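Local coordinates for protein citrate synthase (Metallosphaera sedula, PDB 6ABW) that probably catalyses the condensation of oxaloacetate with acetyl-CoA to give citrate and CoA, the entry reaction of the tricarboxylic acid cycle, at residues E86-Q89 with Q90-D93; S140-V143 with A144-R148; P160-S163 with F164-F168; L335-P338 with V339-T343. One frame throughout, in Å; residues are numbered along the deposited sequence.

In the fold
Contact 2, in the middle of helix 128-151, touches the other three contacts. Contact 1 begins helix 89-97 and packs on contact 2 through Val87 CG2, 4.0 Å from Thr141 CG2. Contact 3 begins helix 164-173, the next helix along the chain; Phe168 CZ lies 3.8 Å from Val143 CG1. Contact 4 leads into helix 342-365, with Pro338 CD 3.6 Å from Leu147 CD1. Contacts 3 and 4 meet where Phe168 CE2 approaches Phe337 CZ. Contact 4 alone comes near the site: the Phe342 side chain is about 10 Å from the bound acetyl-CoA and about 8 Å from the side chain of Asp325, a predicted active-site residue.

Contact 1. Residues E86-Q89 with Q90-D93; sequences EVPQ and QVID
Gln89 and Asp93 lie one turn apart at the start of helix 89-97, a helix N-terminus with Pro88 in the N-cap position. Gln89 is covered most by the residues that follow it. Its carbonyl O accepts from Asp93 N at 2.8 Å, with an N-H...O angle of 160°. This is a regular bond of the alpha-helix. The Gln89 chain bends at chi2 (-74°), which carries the end of the chain forward along the first turn. There it reaches over the turn beside Ile92 and Asp93.

Pro88 O closes the first turn with an i to i+3 bond, more bent than the Gln89 one. It accepts from Val91 N at 2.9 Å with an N-H...O angle of 139°, so the N-cap residue holds the opening turn through its backbone. Gln90 also folds back on the cap. A bend at chi2 (77°) carries its OE1 to 3.4 Å from Pro88 CB. The same residue packs on Ser97 of the second subunit, so Gln90 touches the subunit interface.

The inner side is apolar. Val87 sits ahead of the cap and its CB points at the helix. Pro88 CD is 4.2 Å from Val91 CG2. Helix 104-119 continues this patch, with Leu115 against both Val87 and Val91. Ile92 reaches Asn145 on helix 128-151. One methyl of Val87 meets two residues of the first turn: Val87 CG2 lies 4.1 Å from Val91 CB and 3.9 Å from Ile92 CD1.

Contact 2. Residues S140-V143 with A144-R148; sequences STVV and ANVLR
Thr141 O receives two hydrogen bonds from Asn145, one turn further along helix 128-151. The side-chain ND2 is the nearer donor, 2.8 Å from Thr141 O. The backbone N of Asn145 lies 3.2 Å from the same Thr141 O. The two donors come from opposite faces of the carbonyl plane. Asn145 CG stands beside its own backbone N (chi1 -76°), and this turns the amide back toward the preceding turn. ND2 thus has two acceptors, Thr141 O and Ala156 O, and OD1 is also hydrogen-bonded, which probably fixes the amide's rotation. Thr141 OG1 is engaged elsewhere, with Tyr85 O.

The other backbone bonds are regular i to i+4 links: Ala144 N to Ser140 O, Val146 N to Val142 O and Leu147 N to Val143 O. Packing follows the same spacing. Thr141 and Asn145 run side by side, with Thr141 CG2 3.8 Å from Asn145 ND2. Val142 CG1 comes within 4.2 Å of Val146 CG2, and that Val146 CG2 methyl also rests 3.3 Å from Val142 O. Ala144 CB lies against Ser140 O.

Neighbouring helices cover these sides. Helix 104-119 takes Val142 and Val146, while Phe168 of helix 164-173 lies on Ser140 and Val143. Helix 128-151 is here a buried helix, packed among helices 89-97, 104-119 and 164-173 of the mainly helical citrate synthase fold.

Contact 3. Residues P160-S163 with F164-F168; sequences PSES and FAKSF
Ser161 OG works in both directions at once, linking the loop to the helix that follows. It donates to Ser167 OG at 2.8 Å, one serine hydroxyl to another. It also accepts from Ser163 N, 3.2 Å from Ser161 OG, and this second bond forms an ST turn. With chi1 near 79°, Ser161 OG sits between its own backbone N and carbonyl carbon, where it faces both partners. Ser167 OG bonds in turn to Glu159 O, so a short chain of bonds ties the loop to the first turn of the helix.

Ser163 is the N-cap of helix 164-173. Its OG accepts from Lys166 N at 3.2 Å with an N-H...O angle of 164°, a classic capping bond. Ser163 O takes the next donor, Ser167 N, at 2.9 Å. One residue thus receives two N-H groups of the opening turn, one on its side chain and one on its backbone.

Lys166 stretches out alongside the loop, with Lys166 CB 3.5 Å from Ser161 OG. Its NZ stays 4.2 Å from Glu162 OE1, too far for a salt bridge but probably a mild attraction.

Phe164 N, at the helix start, bonds to Glu57 OE2. The Phe164 ring meets that of Phe56 and touches Val136 and Ser140 of helix 128-151 and Leu189 of helix 179-191. Phe168 extends the packing to Leu345 and Leu348 of helix 342-365.

Contact 4. Residues L335-P338 with V339-T343; sequences LGFP and VYMFT
Pro338 O accepts from Met341 N at 3.0 Å with an N-H...O angle of 163°, closing a 3-10 turn that leads into helix 342-365. The proline ring lies over one face of the Tyr340 ring. Pro338 CB is 3.9 Å from the ring centroid and 20° off the normal, a CH-pi contact. Pro338 CG comes within 3.6 Å of Tyr340 CZ. The ring can fold back this way because Tyr340 CG stands between its backbone N and carbonyl carbon (chi1 61°). Tyr340 OH bonds to Glu151 OE1, and Lys150 makes a cation-pi contact with the ring.

This is a helix-to-helix connection, from helix 325-335 to helix 342-365. Gly336 ends helix 325-335 in a Schellman motif with positive phi, and Phe337 and Pro338 carry the chain on to the next helix start. Met341 starts out alongside the proline ring, with Pro338 CD 4.2 Å from Met341 CG. Phe337 CB is 4.4 Å from Met341 CB.

The Phe342 ring packs against the turn; Val339 CA sits 3.6 Å above the Phe342 ring, over its middle. Phe337 O approaches the ring edge, 3.7 Å from Phe342 CE1. Phe238 of helix 233-244 meets Phe342 edge to face. Met341 rests on Val143 and Leu147 of helix 128-151.

Contact 1. Residues E86-Q89 with Q90-D93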
loop_
_atom_site.group_PDB
_atom_site.type_symbol
_atom_site.label_atom_id
_atom_site.label_comp_id
_atom_site.label_asym_id
_atom_site.label_seq_id
_atom_site.Cartn_x
_atom_site.Cartn_y
_atom_site.Cartn_z
ATOM N N GLU A 86 -21.360 4.734 -9.145
ATOM C CA GLU A 86 -21.840 5.325 -7.908
ATOM C C GLU A 86 -21.089 4.710 -6.725
ATOM O O GLU A 86 -20.954 3.475 -6.597
ATOM C CB GLU A 86 -23.415 5.195 -7.710
ATOM C CG GLU A 86 -24.042 3.795 -7.951
ATOM C CD GLU A 86 -25.550 3.767 -8.460
ATOM O OE1 GLU A 86 -26.416 4.326 -7.739
ATOM O OE2 GLU A 86 -25.885 3.138 -9.545
ATOM N N VAL A 87 -20.520 5.591 -5.900
ATOM C CA VAL A 87 -19.917 5.190 -4.611
ATOM C C VAL A 87 -20.592 5.925 -3.463
ATOM O O VAL A 87 -21.223 6.913 -3.693
ATOM C CB VAL A 87 -18.401 5.483 -4.604
ATOM C CG1 VAL A 87 -17.764 4.641 -5.735
ATOM C CG2 VAL A 87 -18.067 6.962 -4.775
ATOM N N PRO A 88 -20.381 5.480 -2.225
ATOM C CA PRO A 88 -21.074 6.206 -1.159
ATOM C C PRO A 88 -20.552 7.580 -0.997
ATOM O O PRO A 88 -19.355 7.867 -1.263
ATOM C CB PRO A 88 -20.824 5.358 0.076
ATOM C CG PRO A 88 -20.454 4.042 -0.437
ATOM C CD PRO A 88 -19.730 4.271 -1.724
ATOM N N GLN A 89 -21.446 8.446 -0.548
ATOM C CA GLN A 89 -21.122 9.830 -0.318
ATOM C C GLN A 89 -19.903 10.057 0.593
ATOM O O GLN A 89 -19.165 11.044 0.400
ATOM C CB GLN A 89 -22.346 10.639 0.176
ATOM C CG GLN A 89 -22.890 11.475 -0.986
ATOM C CD GLN A 89 -22.012 12.670 -1.309
ATOM O OE1 GLN A 89 -21.384 13.267 -0.407
ATOM N NE2 GLN A 89 -21.985 13.065 -2.595
ATOM N N GLN A 90 -19.677 9.129 1.515
ATOM C CA GLN A 90 -18.572 9.219 2.439
ATOM C C GLN A 90 -17.230 9.185 1.691
ATOM O O GLN A 90 -16.288 9.846 2.116
ATOM C CB GLN A 90 -18.635 8.106 3.470
ATOM C CG GLN A 90 -19.780 8.233 4.456
ATOM C CD GLN A 90 -21.150 7.835 3.938
ATOM O OE1 GLN A 90 -21.307 7.150 2.903
ATOM N NE2 GLN A 90 -22.158 8.285 4.648
ATOM N N VAL A 91 -17.149 8.432 0.576
ATOM C CA VAL A 91 -15.906 8.394 -0.201
ATOM C C VAL A 91 -15.649 9.774 -0.833
ATOM O O VAL A 91 -14.518 10.302 -0.801
ATOM C CB VAL A 91 -15.950 7.316 -1.286
ATOM C CG1 VAL A 91 -14.665 7.316 -2.074
ATOM C CG2 VAL A 91 -16.093 5.971 -0.627
ATOM N N ILE A 92 -16.711 10.358 -1.414
ATOM C CA ILE A 92 -16.634 11.662 -1.998
ATOM C C ILE A 92 -16.257 12.695 -0.929
ATOM O O ILE A 92 -15.373 13.538 -1.147
ATOM C CB ILE A 92 -17.962 12.062 -2.723
ATOM C CG1 ILE A 92 -18.364 11.088 -3.824
ATOM C CG2 ILE A 92 -17.914 13.517 -3.189
ATOM C CD1 ILE A 92 -17.256 10.729 -4.760
ATOM N N ASP A 93 -16.895 12.622 0.244
ATOM C CA ASP A 93 -16.633 13.577 1.335
ATOM C C ASP A 93 -15.167 13.530 1.715
ATOM O O ASP A 93 -14.536 14.560 2.023
ATOM C CB ASP A 93 -17.451 13.249 2.596
ATOM C CG ASP A 93 -18.982 13.437 2.435
ATOM O OD1 ASP A 93 -19.440 13.995 1.404
ATOM O OD2 ASP A 93 -19.717 12.966 3.378
#

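Contact 2. Residues S140-V143 with A144-R148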
loop_
_atom_site.group_PDB
_atom_site.type_symbol
_atom_site.label_atom_id
_atom_site.label_comp_id
_atom_site.label_asym_id
_atom_site.label_seq_id
_atom_site.Cartn_x
_atom_site.Cartn_y
_atom_site.Cartn_z
ATOM N N SER A 140 -12.645 5.722 -12.244
ATOM C CA SER A 140 -13.172 6.872 -12.995
ATOM C C SER A 140 -13.836 7.892 -12.068
ATOM O O SER A 140 -13.525 9.108 -12.103
ATOM C CB SER A 140 -14.155 6.357 -14.086
ATOM O OG SER A 140 -14.682 7.438 -14.784
ATOM N N THR A 141 -14.716 7.409 -11.203
ATOM C CA THR A 141 -15.374 8.286 -10.247
ATOM C C THR A 141 -14.414 9.024 -9.331
ATOM O O THR A 141 -14.522 10.221 -9.125
ATOM C CB THR A 141 -16.342 7.454 -9.438
ATOM O OG1 THR A 141 -17.276 6.811 -10.342
ATOM C CG2 THR A 141 -17.131 8.325 -8.444
ATOM N N VAL A 142 -13.441 8.281 -8.807
ATOM C CA VAL A 142 -12.398 8.854 -7.955
ATOM C C VAL A 142 -11.555 9.889 -8.650
ATOM O O VAL A 142 -11.415 11.001 -8.133
ATOM C CB VAL A 142 -11.524 7.738 -7.366
ATOM C CG1 VAL A 142 -10.286 8.308 -6.683
ATOM C CG2 VAL A 142 -12.405 6.941 -6.378
ATOM N N VAL A 143 -11.071 9.611 -9.862
ATOM C CA VAL A 143 -10.167 10.546 -10.504
ATOM C C VAL A 143 -10.887 11.854 -10.913
ATOM O O VAL A 143 -10.394 12.966 -10.685
ATOM C CB VAL A 143 -9.425 9.873 -11.662
ATOM C CG1 VAL A 143 -8.572 10.894 -12.359
ATOM C CG2 VAL A 143 -8.514 8.763 -11.139
ATOM N N ALA A 144 -12.124 11.717 -11.365
ATOM C CA ALA A 144 -12.917 12.859 -11.774
ATOM C C ALA A 144 -13.151 13.777 -10.548
ATOM O O ALA A 144 -13.029 14.999 -10.648
ATOM C CB ALA A 144 -14.251 12.362 -12.376
ATOM N N ASN A 145 -13.399 13.177 -9.398
ATOM C CA ASN A 145 -13.675 13.908 -8.166
ATOM C C ASN A 145 -12.452 14.505 -7.494
ATOM O O ASN A 145 -12.509 15.535 -6.867
ATOM C CB ASN A 145 -14.592 13.109 -7.271
ATOM C CG ASN A 145 -16.025 13.177 -7.801
ATOM O OD1 ASN A 145 -16.623 14.257 -7.819
ATOM N ND2 ASN A 145 -16.477 12.081 -8.425
ATOM N N VAL A 146 -11.277 13.847 -7.704
ATOM C CA VAL A 146 -10.021 14.404 -7.266
ATOM C C VAL A 146 -9.747 15.710 -8.029
ATOM O O VAL A 146 -9.380 16.741 -7.461
ATOM C CB VAL A 146 -8.886 13.347 -7.416
ATOM C CG1 VAL A 146 -7.479 13.985 -7.318
ATOM C CG2 VAL A 146 -9.006 12.273 -6.344
ATOM N N LEU A 147 -9.974 15.709 -9.329
ATOM C CA LEU A 147 -9.796 16.923 -10.113
ATOM C C LEU A 147 -10.734 18.013 -9.590
ATOM O O LEU A 147 -10.322 19.207 -9.387
ATOM C CB LEU A 147 -10.026 16.624 -11.605
ATOM C CG LEU A 147 -10.301 17.925 -12.431
ATOM C CD1 LEU A 147 -9.044 18.732 -12.490
ATOM C CD2 LEU A 147 -10.819 17.516 -13.804
ATOM N N ARG A 148 -11.991 17.618 -9.423
ATOM C CA ARG A 148 -13.008 18.593 -9.086
ATOM C C ARG A 148 -12.825 19.184 -7.663
ATOM O O ARG A 148 -12.939 20.392 -7.432
ATOM C CB ARG A 148 -14.362 17.997 -9.349
ATOM C CG ARG A 148 -14.635 17.866 -10.844
ATOM C CD ARG A 148 -15.961 17.179 -11.097
ATOM N NE ARG A 148 -17.092 18.070 -10.837
ATOM C CZ ARG A 148 -17.562 18.980 -11.695
ATOM N NH1 ARG A 148 -18.547 19.755 -11.305
ATOM N NH2 ARG A 148 -17.005 19.199 -12.894
#

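Contact 3. Residues P160-S163 with F164-F168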
loop_
_atom_site.group_PDB
_atom_site.type_symbol
_atom_site.label_atom_id
_atom_site.label_comp_id
_atom_site.label_asym_id
_atom_site.label_seq_id
_atom_site.Cartn_x
_atom_site.Cartn_y
_atom_site.Cartn_z
ATOM N N PRO A 160 -23.877 6.725 -17.331
ATOM C CA PRO A 160 -23.842 6.001 -18.582
ATOM C C PRO A 160 -23.781 6.900 -19.796
ATOM O O PRO A 160 -24.326 8.003 -19.815
ATOM C CB PRO A 160 -25.155 5.242 -18.577
ATOM C CG PRO A 160 -25.478 5.113 -17.149
ATOM C CD PRO A 160 -25.143 6.461 -16.620
ATOM N N SER A 161 -23.041 6.464 -20.807
ATOM C CA SER A 161 -22.916 7.194 -22.082
ATOM C C SER A 161 -22.470 6.191 -23.081
ATOM O O SER A 161 -22.361 4.993 -22.791
ATOM C CB SER A 161 -21.955 8.425 -22.004
ATOM O OG SER A 161 -20.572 8.049 -22.061
ATOM N N GLU A 162 -22.136 6.681 -24.245
ATOM C CA GLU A 162 -21.573 5.840 -25.320
ATOM C C GLU A 162 -20.235 5.211 -25.037
ATOM O O GLU A 162 -19.904 4.209 -25.657
ATOM C CB GLU A 162 -21.584 6.635 -26.661
ATOM C CG GLU A 162 -23.085 6.744 -27.092
ATOM C CD GLU A 162 -23.415 7.745 -28.188
ATOM O OE1 GLU A 162 -24.039 8.803 -27.888
ATOM O OE2 GLU A 162 -23.078 7.451 -29.358
ATOM N N SER A 163 -19.475 5.753 -24.065
ATOM C CA SER A 163 -18.233 5.097 -23.684
ATOM C C SER A 163 -17.688 5.569 -22.328
ATOM O O SER A 163 -18.025 6.646 -21.812
ATOM C CB SER A 163 -17.170 5.314 -24.714
ATOM O OG SER A 163 -16.749 6.683 -24.747
ATOM N N PHE A 164 -16.807 4.731 -21.819
ATOM C CA PHE A 164 -16.113 4.983 -20.556
ATOM C C PHE A 164 -15.373 6.259 -20.623
ATOM O O PHE A 164 -15.476 7.083 -19.716
ATOM C CB PHE A 164 -15.207 3.814 -20.284
ATOM C CG PHE A 164 -14.403 3.902 -18.969
ATOM C CD1 PHE A 164 -13.238 4.611 -18.893
ATOM C CD2 PHE A 164 -14.839 3.211 -17.835
ATOM C CE1 PHE A 164 -12.480 4.687 -17.656
ATOM C CE2 PHE A 164 -14.145 3.261 -16.642
ATOM C CZ PHE A 164 -12.911 3.960 -16.562
ATOM N N ALA A 165 -14.639 6.455 -21.714
ATOM C CA ALA A 165 -13.906 7.714 -21.910
ATOM C C ALA A 165 -14.803 8.935 -21.865
ATOM O O ALA A 165 -14.500 9.953 -21.268
ATOM C CB ALA A 165 -13.120 7.682 -23.219
ATOM N N LYS A 166 -15.931 8.866 -22.588
ATOM C CA LYS A 166 -16.874 9.978 -22.579
ATOM C C LYS A 166 -17.497 10.269 -21.201
ATOM O O LYS A 166 -17.558 11.424 -20.794
ATOM C CB LYS A 166 -17.994 9.759 -23.649
ATOM C CG LYS A 166 -18.803 10.995 -23.828
ATOM C CD LYS A 166 -19.895 10.719 -24.851
ATOM C CE LYS A 166 -20.794 11.945 -24.948
ATOM N NZ LYS A 166 -21.611 11.832 -26.220
ATOM N N SER A 167 -17.886 9.238 -20.506
ATOM C CA SER A 167 -18.457 9.371 -19.142
ATOM C C SER A 167 -17.474 10.022 -18.178
ATOM O O SER A 167 -17.853 10.921 -17.373
ATOM C CB SER A 167 -18.940 8.033 -18.608
ATOM O OG SER A 167 -20.012 7.514 -19.379
ATOM N N PHE A 168 -16.198 9.645 -18.327
ATOM C CA PHE A 168 -15.117 10.185 -17.487
ATOM C C PHE A 168 -14.879 11.684 -17.783
ATOM O O PHE A 168 -14.832 12.562 -16.887
ATOM C CB PHE A 168 -13.834 9.316 -17.646
ATOM C CG PHE A 168 -12.657 9.949 -16.977
ATOM C CD1 PHE A 168 -12.666 10.116 -15.590
ATOM C CD2 PHE A 168 -11.560 10.482 -17.722
ATOM C CE1 PHE A 168 -11.617 10.729 -14.931
ATOM C CE2 PHE A 168 -10.513 11.104 -17.060
ATOM C CZ PHE A 168 -10.524 11.204 -15.658
#

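Contact 4. Residues L335-P338 with V339-T343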
loop_
_atom_site.group_PDB
_atom_site.type_symbol
_atom_site.label_atom_id
_atom_site.label_comp_id
_atom_site.label_asym_id
_atom_site.label_seq_id
_atom_site.Cartn_x
_atom_site.Cartn_y
_atom_site.Cartn_z
ATOM N N LEU A 335 -7.021 18.114 -23.416
ATOM C CA LEU A 335 -8.314 17.685 -22.921
ATOM C C LEU A 335 -8.885 18.585 -21.840
ATOM O O LEU A 335 -10.090 18.477 -21.589
ATOM C CB LEU A 335 -8.283 16.255 -22.425
ATOM C CG LEU A 335 -8.066 15.222 -23.522
ATOM C CD1 LEU A 335 -7.745 13.904 -22.923
ATOM C CD2 LEU A 335 -9.297 15.100 -24.479
ATOM N N GLY A 336 -8.063 19.403 -21.172
ATOM C CA GLY A 336 -8.483 20.285 -20.055
ATOM C C GLY A 336 -7.949 19.909 -18.704
ATOM O O GLY A 336 -8.315 20.520 -17.713
ATOM N N PHE A 337 -7.052 18.905 -18.650
ATOM C CA PHE A 337 -6.556 18.499 -17.352
ATOM C C PHE A 337 -5.371 19.347 -16.962
ATOM O O PHE A 337 -4.457 19.523 -17.745
ATOM C CB PHE A 337 -6.184 17.018 -17.302
ATOM C CG PHE A 337 -7.365 16.082 -17.417
ATOM C CD1 PHE A 337 -8.159 15.792 -16.287
ATOM C CD2 PHE A 337 -7.660 15.449 -18.575
ATOM C CE1 PHE A 337 -9.241 14.972 -16.385
ATOM C CE2 PHE A 337 -8.728 14.567 -18.666
ATOM C CZ PHE A 337 -9.557 14.357 -17.586
ATOM N N PRO A 338 -5.354 19.829 -15.710
ATOM C CA PRO A 338 -4.129 20.475 -15.279
ATOM C C PRO A 338 -2.953 19.479 -15.139
ATOM O O PRO A 338 -3.177 18.290 -14.860
ATOM C CB PRO A 338 -4.510 21.122 -13.953
ATOM C CG PRO A 338 -5.953 20.864 -13.752
ATOM C CD PRO A 338 -6.466 19.908 -14.738
ATOM N N VAL A 339 -1.753 20.021 -15.113
ATOM C CA VAL A 339 -0.540 19.231 -14.988
ATOM C C VAL A 339 -0.580 18.348 -13.695
ATOM O O VAL A 339 -0.126 17.214 -13.674
ATOM C CB VAL A 339 0.713 20.105 -14.995
ATOM C CG1 VAL A 339 1.982 19.268 -14.762
ATOM C CG2 VAL A 339 0.816 20.815 -16.360
ATOM N N TYR A 340 -1.161 18.851 -12.631
ATOM C CA TYR A 340 -1.175 18.111 -11.374
ATOM C C TYR A 340 -1.946 16.787 -11.448
ATOM O O TYR A 340 -1.882 15.991 -10.504
ATOM C CB TYR A 340 -1.647 18.950 -10.147
ATOM C CG TYR A 340 -3.049 19.505 -10.194
ATOM C CD1 TYR A 340 -4.152 18.674 -10.116
ATOM C CD2 TYR A 340 -3.277 20.899 -10.264
ATOM C CE1 TYR A 340 -5.442 19.170 -10.122
ATOM C CE2 TYR A 340 -4.573 21.397 -10.302
ATOM C CZ TYR A 340 -5.638 20.547 -10.207
ATOM O OH TYR A 340 -6.931 21.018 -10.245
ATOM N N MET A 341 -2.712 16.577 -12.492
ATOM C CA MET A 341 -3.497 15.388 -12.662
ATOM C C MET A 341 -2.762 14.346 -13.481
ATOM O O MET A 341 -3.314 13.255 -13.586
ATOM C CB MET A 341 -4.839 15.656 -13.378
ATOM C CG MET A 341 -5.866 16.433 -12.543
ATOM S SD MET A 341 -6.285 15.676 -10.987
ATOM C CE MET A 341 -7.055 14.164 -11.505
ATOM N N PHE A 342 -1.588 14.607 -14.089
ATOM C CA PHE A 342 -1.138 13.659 -15.096
ATOM C C PHE A 342 -0.822 12.220 -14.598
ATOM O O PHE A 342 -1.188 11.241 -15.241
ATOM C CB PHE A 342 0.043 14.208 -15.874
ATOM C CG PHE A 342 -0.213 15.455 -16.707
ATOM C CD1 PHE A 342 -1.453 15.944 -16.940
ATOM C CD2 PHE A 342 0.891 16.070 -17.301
ATOM C CE1 PHE A 342 -1.598 17.112 -17.724
ATOM C CE2 PHE A 342 0.780 17.191 -18.083
ATOM C CZ PHE A 342 -0.491 17.718 -18.300
ATOM N N THR A 343 -0.170 12.119 -13.448
ATOM C CA THR A 343 0.122 10.816 -12.899
ATOM C C THR A 343 -1.177 10.094 -12.446
ATOM O O THR A 343 -1.231 8.876 -12.493
ATOM C CB THR A 343 1.209 10.888 -11.808
ATOM O OG1 THR A 343 2.432 11.275 -12.480
ATOM C CG2 THR A 343 1.444 9.522 -11.167
#